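Local structure of hypothetical methylmalonyl-CoA decarboxylase alpha subunit (Sulfolobus tokodaii, 1X0U) at residues N475-A480 with D486-P491; T432-V437 with E468-F473; E278-N283 with K287-R292; A393-T398 with K420-D425. The protein is of unknown function but belongs to the carboxyl transferase family of the ClpP/crotonase clan and assembles from six copies. One frame throughout, in Å; residues are numbered along the deposited sequence.

Contact 1 of 4, residues N475-A480 with D486-P491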
loop_
_atom_site.group_PDB
_atom_site.type_symbol
_atom_site.label_atom_id
_atom_site.label_comp_id
_atom_site.label_asym_id
_atom_site.label_seq_id
_atom_site.Cartn_x
_atom_site.Cartn_y
_atom_site.Cartn_z
ATOM N N ASN A 475 4.398 -21.635 43.167
ATOM C CA ASN A 475 3.095 -22.093 42.713
ATOM C C ASN A 475 2.680 -21.223 41.527
ATOM O O ASN A 475 3.411 -20.317 41.131
ATOM C CB ASN A 475 2.085 -21.947 43.846
ATOM C CG ASN A 475 2.077 -20.551 44.430
ATOM O OD1 ASN A 475 1.695 -19.586 43.765
ATOM N ND2 ASN A 475 2.513 -20.432 45.677
ATOM N N PRO A 476 1.503 -21.488 40.944
ATOM C CA PRO A 476 1.084 -20.671 39.805
ATOM C C PRO A 476 -0.020 -19.685 40.154
ATOM O O PRO A 476 -0.416 -18.877 39.323
ATOM C CB PRO A 476 0.594 -21.712 38.823
ATOM C CG PRO A 476 -0.171 -22.630 39.756
ATOM C CD PRO A 476 0.761 -22.764 40.963
ATOM N N TYR A 477 -0.516 -19.759 41.383
ATOM C CA TYR A 477 -1.607 -18.892 41.809
ATOM C C TYR A 477 -1.232 -17.435 42.063
ATOM O O TYR A 477 -2.063 -16.548 41.911
ATOM C CB TYR A 477 -2.283 -19.502 43.037
ATOM C CG TYR A 477 -2.865 -20.867 42.742
ATOM C CD1 TYR A 477 -3.834 -21.028 41.757
ATOM C CD2 TYR A 477 -2.416 -22.003 43.416
ATOM C CE1 TYR A 477 -4.340 -22.281 41.444
ATOM C CE2 TYR A 477 -2.915 -23.259 43.111
ATOM C CZ TYR A 477 -3.879 -23.393 42.122
ATOM O OH TYR A 477 -4.370 -24.643 41.796
ATOM N N TRP A 478 0.013 -17.182 42.450
ATOM C CA TRP A 478 0.445 -15.809 42.687
ATOM C C TRP A 478 0.424 -15.078 41.348
ATOM O O TRP A 478 -0.124 -13.980 41.232
ATOM C CB TRP A 478 1.864 -15.780 43.237
ATOM C CG TRP A 478 2.312 -14.429 43.677
ATOM C CD1 TRP A 478 2.186 -13.888 44.926
ATOM C CD2 TRP A 478 3.013 -13.461 42.888
ATOM N NE1 TRP A 478 2.778 -12.647 44.967
ATOM C CE2 TRP A 478 3.291 -12.360 43.732
ATOM C CE3 TRP A 478 3.435 -13.417 41.553
ATOM C CZ2 TRP A 478 3.981 -11.225 43.282
ATOM C CZ3 TRP A 478 4.122 -12.287 41.104
ATOM C CH2 TRP A 478 4.386 -11.207 41.970
ATOM N N ALA A 479 1.037 -15.699 40.343
ATOM C CA ALA A 479 1.082 -15.122 39.007
ATOM C C ALA A 479 -0.333 -14.978 38.466
ATOM O O ALA A 479 -0.664 -13.970 37.848
ATOM C CB ALA A 479 1.910 -16.006 38.076
ATOM N N ALA A 480 -1.168 -15.988 38.696
ATOM C CA ALA A 480 -2.544 -15.930 38.214
ATOM C C ALA A 480 -3.306 -14.805 38.923
ATOM O O ALA A 480 -4.229 -14.209 38.350
ATOM C CB ALA A 480 -3.250 -17.269 38.436
ATOM N N ASP A 486 -3.473 -16.700 32.466
ATOM C CA ASP A 486 -4.906 -16.642 32.316
ATOM C C ASP A 486 -5.703 -17.615 33.152
ATOM O O ASP A 486 -6.783 -17.271 33.627
ATOM C CB ASP A 486 -5.261 -16.796 30.844
ATOM C CG ASP A 486 -4.805 -15.618 30.038
ATOM O OD1 ASP A 486 -5.378 -14.524 30.250
ATOM O OD2 ASP A 486 -3.872 -15.776 29.221
ATOM N N ASP A 487 -5.187 -18.824 33.340
ATOM C CA ASP A 487 -5.920 -19.793 34.128
ATOM C C ASP A 487 -5.058 -20.954 34.566
ATOM O O ASP A 487 -4.020 -21.239 33.969
ATOM C CB ASP A 487 -7.120 -20.310 33.321
ATOM C CG ASP A 487 -8.083 -21.120 34.163
ATOM O OD1 ASP A 487 -8.213 -20.816 35.367
ATOM O OD2 ASP A 487 -8.716 -22.053 33.623
ATOM N N VAL A 488 -5.493 -21.611 35.632
ATOM C CA VAL A 488 -4.805 -22.779 36.147
ATOM C C VAL A 488 -5.724 -23.940 35.792
ATOM O O VAL A 488 -6.930 -23.878 36.014
ATOM C CB VAL A 488 -4.612 -22.687 37.676
ATOM C CG1 VAL A 488 -3.884 -23.923 38.188
ATOM C CG2 VAL A 488 -3.817 -21.417 38.019
ATOM N N ILE A 489 -5.167 -24.994 35.211
ATOM C CA ILE A 489 -6.003 -26.113 34.813
ATOM C C ILE A 489 -5.434 -27.460 35.203
ATOM O O ILE A 489 -4.255 -27.591 35.534
ATOM C CB ILE A 489 -6.235 -26.118 33.283
ATOM C CG1 ILE A 489 -7.134 -27.307 32.883
ATOM C CG2 ILE A 489 -4.881 -26.225 32.557
ATOM C CD1 ILE A 489 -8.493 -27.444 33.672
ATOM N N GLU A 490 -6.311 -28.456 35.175
ATOM C CA GLU A 490 -5.952 -29.819 35.481
ATOM C C GLU A 490 -5.234 -30.280 34.230
ATOM O O GLU A 490 -5.741 -30.113 33.118
ATOM C CB GLU A 490 -7.214 -30.650 35.717
ATOM C CG GLU A 490 -8.207 -29.968 36.666
ATOM C CD GLU A 490 -9.368 -30.865 37.046
ATOM O OE1 GLU A 490 -10.371 -30.352 37.589
ATOM O OE2 GLU A 490 -9.279 -32.087 36.808
ATOM N N PRO A 491 -4.029 -30.842 34.394
ATOM C CA PRO A 491 -3.204 -31.334 33.294
ATOM C C PRO A 491 -3.957 -32.074 32.200
ATOM O O PRO A 491 -3.661 -31.907 31.020
ATOM C CB PRO A 491 -2.193 -32.209 34.012
ATOM C CG PRO A 491 -1.944 -31.423 35.262
ATOM C CD PRO A 491 -3.353 -31.065 35.687
#

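Contact 2 of 4, residues T432-V437 with E468-F473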
loop_
_atom_site.group_PDB
_atom_site.type_symbol
_atom_site.label_atom_id
_atom_site.label_comp_id
_atom_site.label_asym_id
_atom_site.label_seq_id
_atom_site.Cartn_x
_atom_site.Cartn_y
_atom_site.Cartn_z
ATOM N N THR A 432 1.116 -27.957 39.203
ATOM C CA THR A 432 2.510 -28.222 39.552
ATOM C C THR A 432 3.498 -27.133 39.122
ATOM O O THR A 432 4.695 -27.208 39.419
ATOM C CB THR A 432 2.975 -29.552 38.936
ATOM O OG1 THR A 432 2.637 -29.577 37.539
ATOM C CG2 THR A 432 2.303 -30.731 39.639
ATOM N N ALA A 433 3.000 -26.115 38.436
ATOM C CA ALA A 433 3.863 -25.043 37.964
ATOM C C ALA A 433 4.336 -24.127 39.081
ATOM O O ALA A 433 3.567 -23.771 39.972
ATOM C CB ALA A 433 3.135 -24.229 36.909
ATOM N N GLU A 434 5.615 -23.772 39.048
ATOM C CA GLU A 434 6.172 -22.840 40.016
ATOM C C GLU A 434 6.889 -21.753 39.235
ATOM O O GLU A 434 7.876 -22.009 38.538
ATOM C CB GLU A 434 7.137 -23.512 41.004
ATOM C CG GLU A 434 7.674 -24.865 40.627
ATOM C CD GLU A 434 8.417 -25.516 41.792
ATOM O OE1 GLU A 434 9.421 -24.935 42.268
ATOM O OE2 GLU A 434 7.988 -26.604 42.240
ATOM N N ILE A 435 6.365 -20.540 39.345
ATOM C CA ILE A 435 6.914 -19.386 38.648
ATOM C C ILE A 435 7.687 -18.569 39.677
ATOM O O ILE A 435 7.137 -18.157 40.694
ATOM C CB ILE A 435 5.766 -18.558 38.031
ATOM C CG1 ILE A 435 4.951 -19.456 37.100
ATOM C CG2 ILE A 435 6.316 -17.354 37.272
ATOM C CD1 ILE A 435 3.623 -18.882 36.674
ATOM N N ALA A 436 8.974 -18.357 39.425
ATOM C CA ALA A 436 9.781 -17.611 40.368
ATOM C C ALA A 436 10.763 -16.685 39.690
ATOM O O ALA A 436 11.321 -17.016 38.645
ATOM C CB ALA A 436 10.522 -18.569 41.293
ATOM N N VAL A 437 10.966 -15.526 40.311
ATOM C CA VAL A 437 11.872 -14.501 39.816
ATOM C C VAL A 437 13.246 -15.132 39.646
ATOM O O VAL A 437 14.035 -14.705 38.806
ATOM C CB VAL A 437 11.933 -13.300 40.804
ATOM C CG1 VAL A 437 12.608 -13.714 42.109
ATOM C CG2 VAL A 437 12.650 -12.156 40.180
ATOM N N GLU A 468 9.516 -21.743 53.231
ATOM C CA GLU A 468 8.423 -20.779 53.339
ATOM C C GLU A 468 8.180 -20.010 52.037
ATOM O O GLU A 468 7.039 -19.719 51.682
ATOM C CB GLU A 468 8.686 -19.806 54.495
ATOM C CG GLU A 468 9.751 -18.753 54.228
ATOM C CD GLU A 468 9.942 -17.801 55.404
ATOM O OE1 GLU A 468 10.593 -16.750 55.220
ATOM O OE2 GLU A 468 9.444 -18.101 56.513
ATOM N N TYR A 469 9.256 -19.687 51.329
ATOM C CA TYR A 469 9.142 -18.972 50.069
ATOM C C TYR A 469 8.381 -19.826 49.057
ATOM O O TYR A 469 7.594 -19.312 48.264
ATOM C CB TYR A 469 10.530 -18.652 49.514
ATOM C CG TYR A 469 10.514 -17.777 48.281
ATOM C CD1 TYR A 469 10.408 -16.393 48.391
ATOM C CD2 TYR A 469 10.582 -18.334 47.004
ATOM C CE1 TYR A 469 10.372 -15.580 47.259
ATOM C CE2 TYR A 469 10.545 -17.531 45.864
ATOM C CZ TYR A 469 10.438 -16.154 46.003
ATOM O OH TYR A 469 10.384 -15.351 44.893
ATOM N N ARG A 470 8.597 -21.136 49.099
ATOM C CA ARG A 470 7.939 -22.033 48.153
ATOM C C ARG A 470 6.420 -22.149 48.250
ATOM O O ARG A 470 5.740 -22.154 47.228
ATOM C CB ARG A 470 8.565 -23.428 48.221
ATOM C CG ARG A 470 9.980 -23.489 47.668
ATOM C CD ARG A 470 10.498 -24.913 47.616
ATOM N NE ARG A 470 9.653 -25.768 46.787
ATOM C CZ ARG A 470 9.655 -25.784 45.458
ATOM N NH1 ARG A 470 10.467 -24.991 44.776
ATOM N NH2 ARG A 470 8.830 -26.597 44.810
ATOM N N LYS A 471 5.864 -22.254 49.451
ATOM C CA LYS A 471 4.408 -22.355 49.519
ATOM C C LYS A 471 3.818 -20.979 49.255
ATOM O O LYS A 471 2.662 -20.848 48.863
ATOM C CB LYS A 471 3.931 -22.878 50.873
ATOM C CG LYS A 471 4.194 -21.962 52.046
ATOM C CD LYS A 471 5.577 -22.199 52.635
ATOM C CE LYS A 471 5.586 -21.944 54.148
ATOM N NZ LYS A 471 5.192 -20.548 54.497
ATOM N N LEU A 472 4.638 -19.956 49.451
ATOM C CA LEU A 472 4.231 -18.575 49.226
ATOM C C LEU A 472 4.205 -18.243 47.724
ATOM O O LEU A 472 3.241 -17.656 47.228
ATOM C CB LEU A 472 5.206 -17.633 49.948
ATOM C CG LEU A 472 4.648 -16.407 50.675
ATOM C CD1 LEU A 472 3.735 -16.857 51.811
ATOM C CD2 LEU A 472 5.797 -15.575 51.225
ATOM N N PHE A 473 5.255 -18.638 47.000
ATOM C CA PHE A 473 5.351 -18.340 45.567
ATOM C C PHE A 473 5.680 -19.502 44.616
ATOM O O PHE A 473 5.468 -19.391 43.410
ATOM C CB PHE A 473 6.382 -17.233 45.362
ATOM C CG PHE A 473 6.188 -16.053 46.267
ATOM C CD1 PHE A 473 5.091 -15.215 46.114
ATOM C CD2 PHE A 473 7.094 -15.793 47.289
ATOM C CE1 PHE A 473 4.901 -14.133 46.967
ATOM C CE2 PHE A 473 6.912 -14.712 48.146
ATOM C CZ PHE A 473 5.816 -13.882 47.987
HETATM O O HOH W 1 9.246 -15.166 42.494
#

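Contact 3 of 4, residues E278-N283 with K287-R292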
loop_
_atom_site.group_PDB
_atom_site.type_symbol
_atom_site.label_atom_id
_atom_site.label_comp_id
_atom_site.label_asym_id
_atom_site.label_seq_id
_atom_site.Cartn_x
_atom_site.Cartn_y
_atom_site.Cartn_z
ATOM N N GLU A 278 -1.168 -36.016 34.250
ATOM C CA GLU A 278 -0.811 -35.460 35.555
ATOM C C GLU A 278 0.051 -36.393 36.399
ATOM O O GLU A 278 0.596 -35.982 37.424
ATOM C CB GLU A 278 -2.066 -35.081 36.353
ATOM C CG GLU A 278 -2.781 -36.260 37.001
ATOM C CD GLU A 278 -3.445 -37.153 35.989
ATOM O OE1 GLU A 278 -3.563 -38.368 36.255
ATOM O OE2 GLU A 278 -3.861 -36.640 34.929
ATOM N N GLN A 279 0.173 -37.644 35.973
ATOM C CA GLN A 279 0.969 -38.619 36.706
ATOM C C GLN A 279 2.457 -38.543 36.386
ATOM O O GLN A 279 3.279 -39.024 37.150
ATOM C CB GLN A 279 0.458 -40.036 36.416
ATOM C CG GLN A 279 -0.996 -40.235 36.791
ATOM C CD GLN A 279 -1.272 -39.835 38.232
ATOM O OE1 GLN A 279 -2.413 -39.568 38.606
ATOM N NE2 GLN A 279 -0.225 -39.800 39.048
ATOM N N ILE A 280 2.796 -37.930 35.259
ATOM C CA ILE A 280 4.185 -37.821 34.825
ATOM C C ILE A 280 5.066 -36.884 35.649
ATOM O O ILE A 280 6.188 -37.235 36.004
ATOM C CB ILE A 280 4.249 -37.361 33.356
ATOM C CG1 ILE A 280 3.433 -38.321 32.484
ATOM C CG2 ILE A 280 5.698 -37.315 32.882
ATOM C CD1 ILE A 280 3.234 -37.855 31.052
ATOM N N VAL A 281 4.569 -35.690 35.947
ATOM C CA VAL A 281 5.363 -34.722 36.693
ATOM C C VAL A 281 5.639 -35.133 38.136
ATOM O O VAL A 281 4.726 -35.271 38.941
ATOM C CB VAL A 281 4.695 -33.337 36.675
ATOM C CG1 VAL A 281 5.569 -32.322 37.407
ATOM C CG2 VAL A 281 4.463 -32.908 35.236
ATOM N N PRO A 282 6.921 -35.323 38.478
ATOM C CA PRO A 282 7.355 -35.723 39.819
ATOM C C PRO A 282 6.865 -34.774 40.908
ATOM O O PRO A 282 6.376 -33.678 40.620
ATOM C CB PRO A 282 8.878 -35.708 39.708
ATOM C CG PRO A 282 9.120 -35.990 38.255
ATOM C CD PRO A 282 8.081 -35.140 37.590
ATOM N N ASN A 283 7.006 -35.214 42.157
ATOM C CA ASN A 283 6.615 -34.416 43.312
ATOM C C ASN A 283 7.645 -33.309 43.484
ATOM O O ASN A 283 7.305 -32.157 43.736
ATOM C CB ASN A 283 6.592 -35.285 44.570
ATOM C CG ASN A 283 6.314 -34.481 45.828
ATOM O OD1 ASN A 283 6.984 -33.478 46.103
ATOM N ND2 ASN A 283 5.325 -34.919 46.605
ATOM N N LYS A 287 13.502 -33.277 40.101
ATOM C CA LYS A 287 13.577 -34.622 39.516
ATOM C C LYS A 287 13.106 -34.648 38.047
ATOM O O LYS A 287 12.047 -34.115 37.711
ATOM C CB LYS A 287 12.750 -35.611 40.349
ATOM C CG LYS A 287 12.804 -37.046 39.840
ATOM C CD LYS A 287 11.965 -37.994 40.707
ATOM C CE LYS A 287 12.021 -39.416 40.171
ATOM N NZ LYS A 287 11.075 -40.316 40.867
ATOM N N PRO A 288 13.882 -35.297 37.158
ATOM C CA PRO A 288 13.549 -35.386 35.733
ATOM C C PRO A 288 12.437 -36.368 35.394
ATOM O O PRO A 288 12.106 -37.257 36.172
ATOM C CB PRO A 288 14.877 -35.789 35.109
ATOM C CG PRO A 288 15.410 -36.745 36.132
ATOM C CD PRO A 288 15.156 -35.989 37.431
ATOM N N TYR A 289 11.853 -36.187 34.220
ATOM C CA TYR A 289 10.791 -37.064 33.739
ATOM C C TYR A 289 10.821 -36.942 32.234
ATOM O O TYR A 289 11.667 -36.236 31.698
ATOM C CB TYR A 289 9.417 -36.629 34.267
ATOM C CG TYR A 289 9.090 -35.193 33.951
ATOM C CD1 TYR A 289 9.489 -34.166 34.807
ATOM C CD2 TYR A 289 8.418 -34.851 32.774
ATOM C CE1 TYR A 289 9.229 -32.833 34.505
ATOM C CE2 TYR A 289 8.156 -33.518 32.459
ATOM C CZ TYR A 289 8.565 -32.514 33.327
ATOM O OH TYR A 289 8.336 -31.187 33.009
ATOM N N ASN A 290 9.891 -37.600 31.554
ATOM C CA ASN A 290 9.860 -37.566 30.100
ATOM C C ASN A 290 8.907 -36.517 29.528
ATOM O O ASN A 290 7.703 -36.763 29.420
ATOM C CB ASN A 290 9.482 -38.951 29.564
ATOM C CG ASN A 290 9.666 -39.062 28.072
ATOM O OD1 ASN A 290 10.282 -38.198 27.447
ATOM N ND2 ASN A 290 9.147 -40.131 27.490
ATOM N N MET A 291 9.447 -35.356 29.155
ATOM C CA MET A 291 8.636 -34.274 28.587
ATOM C C MET A 291 7.998 -34.701 27.266
ATOM O O MET A 291 6.901 -34.247 26.910
ATOM C CB MET A 291 9.495 -33.016 28.370
ATOM C CG MET A 291 8.775 -31.839 27.681
ATOM S SD MET A 291 7.367 -31.125 28.598
ATOM C CE MET A 291 6.030 -31.522 27.518
ATOM N N ARG A 292 8.674 -35.588 26.544
ATOM C CA ARG A 292 8.151 -36.060 25.269
ATOM C C ARG A 292 6.859 -36.832 25.480
ATOM O O ARG A 292 6.019 -36.905 24.590
ATOM C CB ARG A 292 9.158 -36.971 24.561
ATOM C CG ARG A 292 10.431 -36.290 24.119
ATOM C CD ARG A 292 11.188 -37.159 23.108
ATOM N NE ARG A 292 12.357 -36.461 22.585
ATOM C CZ ARG A 292 13.466 -36.250 23.281
ATOM N NH1 ARG A 292 13.558 -36.696 24.528
ATOM N NH2 ARG A 292 14.472 -35.572 22.742
#

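Contact 4 of 4, residues A393-T398 with K420-D425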
loop_
_atom_site.group_PDB
_atom_site.type_symbol
_atom_site.label_atom_id
_atom_site.label_comp_id
_atom_site.label_asym_id
_atom_site.label_seq_id
_atom_site.Cartn_x
_atom_site.Cartn_y
_atom_site.Cartn_z
ATOM N N ALA A 393 13.042 -13.793 18.845
ATOM C CA ALA A 393 12.191 -14.637 18.023
ATOM C C ALA A 393 10.720 -14.690 18.461
ATOM O O ALA A 393 9.820 -14.614 17.623
ATOM C CB ALA A 393 12.789 -16.023 17.954
ATOM N N PHE A 394 10.460 -14.836 19.760
ATOM C CA PHE A 394 9.070 -14.866 20.232
ATOM C C PHE A 394 8.446 -13.472 20.129
ATOM O O PHE A 394 7.322 -13.321 19.656
ATOM C CB PHE A 394 8.987 -15.353 21.690
ATOM C CG PHE A 394 8.776 -16.834 21.828
ATOM C CD1 PHE A 394 9.624 -17.598 22.617
ATOM C CD2 PHE A 394 7.714 -17.459 21.187
ATOM C CE1 PHE A 394 9.417 -18.957 22.768
ATOM C CE2 PHE A 394 7.495 -18.823 21.328
ATOM C CZ PHE A 394 8.350 -19.575 22.124
ATOM N N ALA A 395 9.174 -12.455 20.582
ATOM C CA ALA A 395 8.667 -11.084 20.514
ATOM C C ALA A 395 8.367 -10.681 19.072
ATOM O O ALA A 395 7.489 -9.858 18.816
ATOM C CB ALA A 395 9.671 -10.117 21.131
ATOM N N GLU A 396 9.097 -11.269 18.130
ATOM C CA GLU A 396 8.918 -10.977 16.708
ATOM C C GLU A 396 7.697 -11.668 16.111
ATOM O O GLU A 396 6.935 -11.077 15.349
ATOM C CB GLU A 396 10.160 -11.432 15.939
ATOM C CG GLU A 396 10.053 -11.336 14.419
ATOM C CD GLU A 396 11.286 -11.891 13.737
ATOM O OE1 GLU A 396 12.013 -11.119 13.073
ATOM O OE2 GLU A 396 11.537 -13.108 13.880
ATOM N N ALA A 397 7.525 -12.932 16.466
ATOM C CA ALA A 397 6.435 -13.739 15.948
ATOM C C ALA A 397 5.024 -13.168 16.133
ATOM O O ALA A 397 4.657 -12.658 17.204
ATOM C CB ALA A 397 6.523 -15.136 16.548
ATOM N N THR A 398 4.236 -13.277 15.070
ATOM C CA THR A 398 2.869 -12.810 15.085
ATOM C C THR A 398 1.867 -13.957 14.997
ATOM O O THR A 398 0.671 -13.723 15.098
ATOM C CB THR A 398 2.611 -11.854 13.931
ATOM O OG1 THR A 398 3.029 -12.473 12.709
ATOM C CG2 THR A 398 3.368 -10.545 14.152
ATOM N N LYS A 420 3.252 -13.174 28.546
ATOM C CA LYS A 420 2.376 -12.141 28.006
ATOM C C LYS A 420 3.081 -10.859 27.569
ATOM O O LYS A 420 2.870 -10.387 26.457
ATOM C CB LYS A 420 1.269 -11.801 29.002
ATOM C CG LYS A 420 0.155 -12.839 29.082
ATOM C CD LYS A 420 -0.880 -12.421 30.124
ATOM C CE LYS A 420 -2.162 -13.209 29.974
ATOM N NZ LYS A 420 -3.188 -12.745 30.952
ATOM N N SER A 421 3.923 -10.302 28.425
ATOM C CA SER A 421 4.605 -9.068 28.070
ATOM C C SER A 421 5.539 -9.219 26.867
ATOM O O SER A 421 5.918 -8.226 26.245
ATOM C CB SER A 421 5.384 -8.539 29.271
ATOM O OG SER A 421 6.347 -9.482 29.701
ATOM N N LEU A 422 5.892 -10.460 26.541
ATOM C CA LEU A 422 6.784 -10.754 25.416
ATOM C C LEU A 422 5.983 -11.073 24.144
ATOM O O LEU A 422 6.550 -11.147 23.050
ATOM C CB LEU A 422 7.694 -11.936 25.786
ATOM C CG LEU A 422 9.088 -12.220 25.185
ATOM C CD1 LEU A 422 8.951 -12.868 23.839
ATOM C CD2 LEU A 422 9.920 -10.939 25.116
ATOM N N GLY A 423 4.673 -11.260 24.295
ATOM C CA GLY A 423 3.830 -11.565 23.151
ATOM C C GLY A 423 2.948 -12.812 23.229
ATOM O O GLY A 423 2.204 -13.093 22.292
ATOM N N ALA A 424 3.012 -13.570 24.318
ATOM C CA ALA A 424 2.167 -14.766 24.442
ATOM C C ALA A 424 0.704 -14.333 24.466
ATOM O O ALA A 424 0.333 -13.482 25.260
ATOM C CB ALA A 424 2.504 -15.518 25.729
ATOM N N ASP A 425 -0.121 -14.915 23.599
ATOM C CA ASP A 425 -1.543 -14.578 23.527
ATOM C C ASP A 425 -2.323 -15.125 24.714
ATOM O O ASP A 425 -3.197 -14.444 25.256
ATOM C CB ASP A 425 -2.150 -15.123 22.232
ATOM C CG ASP A 425 -1.494 -14.541 20.990
ATOM O OD1 ASP A 425 -1.692 -13.338 20.717
ATOM O OD2 ASP A 425 -0.773 -15.288 20.291
#

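Contact 1 of 4, residues N475-A480 with D486-P491
Pro476 CG lies over the centre of one face of the Tyr477 ring, 4.2 Å above its plane, and Val488 comes up obliquely to the CD1-CE1 side of the same ring. The two side chains cross at about a right angle, and both valine branches take part: Tyr477 CE1 is 3.6 Å from Val488 CG2 and 3.7 Å from Val488 CG1. CG1 reaches along the ring as far as the phenol oxygen, with Tyr477 OH at 3.7 Å from Val488 CG1. CG2 turns inward over the start of the helix, where Pro476 CG and Ala480 CB each stand 4.2 Å from Val488 CG2. Val488 can do this because CG1 is anti to its backbone N (chi1 -180°), which sets CG2 beside that nitrogen and leaves the two methyls as a fork facing the helix. Strand 487-488 is the outer member, within this chain, of the seven-stranded mixed sheet of the second crotonase-like half, and it runs parallel to its neighbour 426-429; helix 477-481 is the last helix of the long crossover that joins those two strands. Asn475 caps the start of that helix: Trp478 N gives a hydrogen bond of 3.2 Å to Asn475 OD1, with the donor almost in line with the C=O (165°). Within the same turn, Ala480 N bonds to Pro476 O, an i to i+4 helical bond. Leu15 of the second subunit packs against both Tyr477 and Val488, while Lys19 of that subunit bonds to Val488 O.

Contact 2 of 4, residues T432-V437 with E468-F473
Where strand 434-436 passes the C-terminal part of helix 463-473, Ile435 O and Phe473 O come to 3.4 Å as two acceptors, and no backbone hydrogen bond joins the segments. The grip is made by side chains instead. Arg470 meets Glu434 end-on: Arg470 NH1 to Glu434 OE1 and Arg470 NH2 to Glu434 OE2 are both 2.7 Å, each oxygen being met on its syn side. The carboxylate and guanidinium planes are twisted 41° apart, so the pair is not coplanar. A bend in the arginine at chi3 (59°) brings the guanidinium round from the helix to the strand. Glu434 OE1 is also hydrogen-bonded to Tyr410 OH, which should further restrict the carboxylate. From the residue just before Arg470, Tyr469 OH touches Val437 CG1 at 3.9 Å, and a water bridges the segments, accepting from Val437 N and bonded to Tyr469 OH. Phe473 lies against Tyr469 within the helix, its CD2 3.3 Å above one face of the tyrosine ring, toward the rim. The whole is a bidentate arginine-carboxylate salt bridge, with the glutamate buried and the arginine partly exposed, that fastens a crossover helix to the small parallel sheet of strands 408-410 and 434-436.

Contact 3 of 4, residues E278-N283 with K287-R292
Ile280, in the short, weakly bonded helix about 278-280, turns its CG2 methyl toward Tyr289 and crosses that side chain at about a right angle. Ile280 CG2 is 3.7 Å from Tyr289 CD2, and on the backbone side it reaches Asn290 O at 4.0 Å. The isoleucine carbonyl joins in as well, since Ile280 O lies 3.7 Å from Tyr289 CB. Next along the chain, Val281 turns to Val406 and Trp430 of the same chain, and Pro282 takes up the contact again. Its ring lies between two partners. On one hand Pro282 CD presses on the tyrosine, 3.3 Å from Tyr289 CD1, a tight approach that is oblique to the aromatic plane. On the other, Pro282 CB is 3.9 Å from Lys287 CB, and the extended lysine chain follows with its CG and CD methylenes. Between these, Pro282 CG sits 3.5 Å from Lys287 O. The tyrosine is set against Ile280 and Pro282 by a chi1 of 55°, which places CG between its backbone N and carbonyl carbon. Its hydroxyl bonds to Asp368 of strand 363-369, and Arg407 bonds to Lys287 O. Just beyond, Asn290 is the N-cap of helix 291-298, its OD1 accepting a weak bond from Arg292 N. No hydrogen bond crosses between the two segments: across the contact the chain's return rests on packing, mostly apolar, with Tyr289 as the buried centrepiece and the lysine contributing its aliphatic part, while the Lys287 carbonyl and the Tyr289 hydroxyl bond to other parts of the chain.

Contact 4 of 4, residues A393-T398 with K420-D425
Leu422 O is met by two carbons of Ala395: its CA-H points at the oxygen, with Ala395 CA to Leu422 O 3.3 Å and an angle of 152° at the hydrogen, and Ala395 CB lies close by at 3.8 Å from Leu422 O. This CA-H...O contact is the polar element of an interface that no conventional hydrogen bond crosses, and it goes with backbones that come within 5.3 Å of each other between Ala395 CA and Leu422 CA. The rest is done by the leucine side chain. Its CG is turned away from the backbone N (chi1 -155°), which carries CD1 across to the helix, where Leu422 CD1 lodges close to the backbone, 3.3 Å from both Phe394 CB and Ala395 N. Both branches also reach the alanine methyl, Leu422 CD1 at 3.9 Å and Leu422 CD2 at 4.1 Å from Ala395 CB. Phe394 offers mainly its CB here; the ring itself leads away to Leu363, Ser365 and Ile353. Leu422 ends a 3-10 turn closed by Gly423 N bonding to Lys420 O at 2.9 Å. The helix ends alongside, with Phe394 O and Ala397 O both bonded to Lys401 NZ. Thus the last turn of helix 383-396 lies against the loop between helix 411-416 and strand 426-429, with helix 343-358 packing on Ala393 and Phe394, and helix 144-160 of the third subunit bringing Val158 onto Ala395 and Gly151 onto Leu422.

In the fold
Contacts 1, 2 and 4 are buried, whereas contact 3 lies at the surface around one buried tyrosine. Contacts 1 and 2 are near neighbours, their centres about 11 Å apart: helices 463-473 and 477-481 follow each other in the chain, and Ala479 of the second helix packs on Ile435 of strand 434-436. Contact 1 also meets contact 4 through the salt bridge of Asp486 with Lys420, and contact 3 where Pro491 packs on Glu278. Contact 2 alone is fastened by charge; contacts 1 and 3 are apolar, and contact 4 adds a CA-H...O contact to its packing. Contacts 2 and 4 do not touch, yet both face the third subunit.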